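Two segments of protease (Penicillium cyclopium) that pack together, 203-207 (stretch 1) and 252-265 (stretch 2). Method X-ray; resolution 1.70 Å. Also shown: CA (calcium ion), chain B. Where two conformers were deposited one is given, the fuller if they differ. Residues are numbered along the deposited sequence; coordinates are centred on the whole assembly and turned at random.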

# COMPACT_ATOMS: atom_id res chain seq x y z
N VAL A 203 -6.12 2.19 13.73
CA VAL A 203 -5.12 2.71 12.80
C VAL A 203 -3.72 2.45 13.35
O VAL A 203 -3.41 2.82 14.49
N ASP A 204 -2.87 1.84 12.54
CA ASP A 204 -1.51 1.55 12.98
C ASP A 204 -0.58 2.73 12.74
O ASP A 204 0.33 2.99 13.56
N LEU A 205 -0.75 3.45 11.63
CA LEU A 205 0.06 4.65 11.37
C LEU A 205 -0.52 5.42 10.19
O LEU A 205 -1.44 4.96 9.51
N TYR A 206 0.04 6.60 9.96
CA TYR A 206 -0.25 7.48 8.83
C TYR A 206 0.78 7.27 7.73
O TYR A 206 1.94 6.96 8.00
N ALA A 207 0.35 7.54 6.49
CA ALA A 207 1.28 7.64 5.37
C ALA A 207 0.71 8.67 4.43
O ALA A 207 -0.49 8.97 4.49
N ALA A 252 6.27 -7.23 10.26
CA ALA A 252 6.58 -6.04 9.47
C ALA A 252 5.74 -4.84 9.92
O ALA A 252 6.24 -3.71 9.95
N CYS A 253 4.47 -5.05 10.29
CA CYS A 253 3.71 -3.88 10.73
C CYS A 253 4.31 -3.32 12.00
O CYS A 253 4.49 -2.10 12.14
N ALA A 254 4.70 -4.22 12.92
CA ALA A 254 5.25 -3.73 14.19
C ALA A 254 6.58 -3.01 13.98
O ALA A 254 6.85 -2.00 14.64
N ARG A 255 7.38 -3.49 13.03
CA ARG A 255 8.66 -2.84 12.74
C ARG A 255 8.46 -1.47 12.10
O ARG A 255 9.17 -0.50 12.43
N ILE A 256 7.51 -1.36 11.17
CA ILE A 256 7.18 -0.05 10.59
C ILE A 256 6.68 0.91 11.66
O ILE A 256 7.06 2.08 11.68
N VAL A 257 5.87 0.42 12.60
CA VAL A 257 5.37 1.32 13.63
C VAL A 257 6.52 1.78 14.54
O VAL A 257 6.57 2.95 14.96
N GLN A 258 7.47 0.88 14.81
CA GLN A 258 8.63 1.21 15.64
C GLN A 258 9.51 2.27 14.98
O GLN A 258 10.03 3.16 15.65
N ASP A 259 9.71 2.16 13.66
CA ASP A 259 10.51 3.14 12.91
C ASP A 259 9.80 4.49 12.75
O ASP A 259 10.46 5.51 12.50
N ALA A 260 8.48 4.50 12.78
CA ALA A 260 7.71 5.72 12.44
C ALA A 260 7.96 6.84 13.45
O ALA A 260 8.23 6.60 14.63
N ILE A 261 7.83 8.08 13.00
CA ILE A 261 8.10 9.28 13.81
C ILE A 261 6.79 9.95 14.18
O ILE A 261 5.84 9.96 13.39
N THR A 262 6.72 10.51 15.39
CA THR A 262 5.47 11.11 15.83
C THR A 262 5.37 12.51 15.22
O THR A 262 5.71 13.54 15.82
N LYS A 263 4.91 12.56 13.96
CA LYS A 263 4.93 13.80 13.22
C LYS A 263 3.59 14.40 12.92
O LYS A 263 3.55 15.53 12.45
N ILE A 264 2.49 13.65 13.07
CA ILE A 264 1.22 14.18 12.61
C ILE A 264 0.70 15.24 13.57
O ILE A 264 0.70 15.06 14.80
N SER A 265 0.23 16.34 13.00
CA SER A 265 -0.36 17.46 13.71
C SER A 265 -1.87 17.30 13.69
O SER A 265 -2.45 17.06 12.63

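The contact between the two stretches is small and almost wholly apolar, burying 330 Å² in total with no hydrogen bond across it. D204, L205 and Y206 all direct their CA-to-CB bonds toward the second stretch, whereas A207 points away.

L205 lies at the centre of this packing, with chi1 at 68° (p) and chi2 at 152° (t). Both methyls reach CG2 of I256, CD1 at 3.6 Å and CD2 at 3.9 Å; CD1 also lies 4.5 Å from CB of A260, just past the helix, and CD2 4.0 Å from CG2 of V257. I256 points toward the strand with chi1 at -73° (m), which sets CG2 against L205. V257 points sideways, yet its t rotamer (chi1 167°) brings CG2 back into the contact, where it also meets the backbone O of D204 at 3.7 Å. A260, the first residue to leave helical geometry, still turns its methyl toward L205.

Beyond the helix, I264 returns to cover Y206. With chi1 at -80° (m) and chi2 at 79°, the tyrosine offers a ring face to I264, whose m chi1 (-61°) sets CG1 4.1 Å from the ring centroid and 29° off its normal, a CH-pi contact; CG1 is 3.7 Å from CG of Y206. The phenol OH is hydrogen-bonded elsewhere in the structure.

At the other end, D204 adopts an m rotamer (chi1 -68°) whose carboxylate holds the calcium ion in bidentate fashion, OD1 at 2.6 Å and OD2 at 2.4 Å from the metal. Five waters, at 2.2 to 2.6 Å from the ion, and one atom from elsewhere complete the coordination. The same side chain packs against C253, with CG of D204 3.7 Å from SG; the t rotamer of C253 (chi1 -169°) places SG beside the aspartate, although its CA-to-CB bond points sideways.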

# COMPACT_ATOMS: atom_id res chain seq x y z
CB VAL A 203 -5.37 4.20 12.53
CG1 VAL A 203 -4.18 4.82 11.77
CG2 VAL A 203 -6.63 4.36 11.72
CB ASP A 204 -0.98 0.30 12.24
CG ASP A 204 -1.73 -0.96 12.66
OD1 ASP A 204 -1.52 -1.38 13.82
OD2 ASP A 204 -2.59 -1.46 11.91
CB LEU A 205 1.54 4.30 11.10
CG LEU A 205 1.83 3.56 9.82
CD1 LEU A 205 3.28 3.89 9.36
CD2 LEU A 205 1.76 2.04 10.03
CB TYR A 206 -0.20 8.98 9.22
CG TYR A 206 -1.46 9.46 9.93
CD1 TYR A 206 -1.68 9.19 11.30
CD2 TYR A 206 -2.44 10.17 9.21
CE1 TYR A 206 -2.88 9.62 11.93
CE2 TYR A 206 -3.62 10.62 9.83
CZ TYR A 206 -3.82 10.35 11.17
OH TYR A 206 -5.00 10.82 11.72
CB ALA A 207 1.45 6.29 4.66
CB ALA A 252 6.37 -6.35 7.99
CB CYS A 253 2.22 -4.24 10.92
SG CYS A 253 1.13 -2.81 11.16
CB ALA A 254 5.43 -4.90 15.17
CB ARG A 255 9.49 -3.75 11.84
CG ARG A 255 10.81 -3.14 11.37
CD ARG A 255 11.73 -2.81 12.54
NE ARG A 255 13.00 -2.35 12.01
CZ ARG A 255 13.85 -1.59 12.67
NH1 ARG A 255 14.98 -1.20 12.09
NH2 ARG A 255 13.56 -1.20 13.91
CB ILE A 256 6.17 -0.23 9.45
CG1 ILE A 256 6.87 -0.86 8.27
CG2 ILE A 256 5.47 1.09 9.09
CD1 ILE A 256 5.88 -1.50 7.28
CB VAL A 257 4.22 0.66 14.43
CG1 VAL A 257 3.93 1.46 15.69
CG2 VAL A 257 2.96 0.45 13.52
CB GLN A 258 9.44 -0.07 15.91
CG GLN A 258 10.67 0.13 16.72
CD GLN A 258 11.44 -1.16 16.96
OE1 GLN A 258 11.62 -1.98 16.04
NE2 GLN A 258 11.89 -1.36 18.20
CB ASP A 259 10.77 2.62 11.49
CG ASP A 259 12.08 1.90 11.32
OD1 ASP A 259 13.08 2.16 12.04
OD2 ASP A 259 12.12 1.10 10.34
CB ALA A 260 6.20 5.38 12.41
CB ILE A 261 9.02 10.25 13.05
CG1 ILE A 261 10.33 9.52 12.77
CG2 ILE A 261 9.33 11.43 13.91
CD1 ILE A 261 11.28 10.30 11.96
CB THR A 262 5.40 11.11 17.35
OG1 THR A 262 5.22 9.77 17.81
CG2 THR A 262 4.25 11.91 17.82
CB LYS A 263 5.62 13.60 11.87
CG LYS A 263 6.95 13.14 12.04
CD LYS A 263 7.71 14.19 12.84
CE LYS A 263 8.35 15.32 12.01
NZ LYS A 263 8.03 16.71 12.53
CB ILE A 264 0.19 13.05 12.45
CG1 ILE A 264 0.69 12.04 11.42
CG2 ILE A 264 -1.14 13.62 11.93
CD1 ILE A 264 0.86 12.61 10.02
CB SER A 265 0.05 18.76 13.03
OG SER A 265 -0.44 19.90 13.73
CA CA B . -3.06 -3.42 13.24
O HOH W 1 -1.19 -4.86 13.26
O HOH W 2 -4.15 -2.02 14.64
O HOH W 3 -4.66 -5.43 13.86
O HOH W 4 -5.12 -2.89 12.37
O HOH W 5 -2.66 -3.65 15.61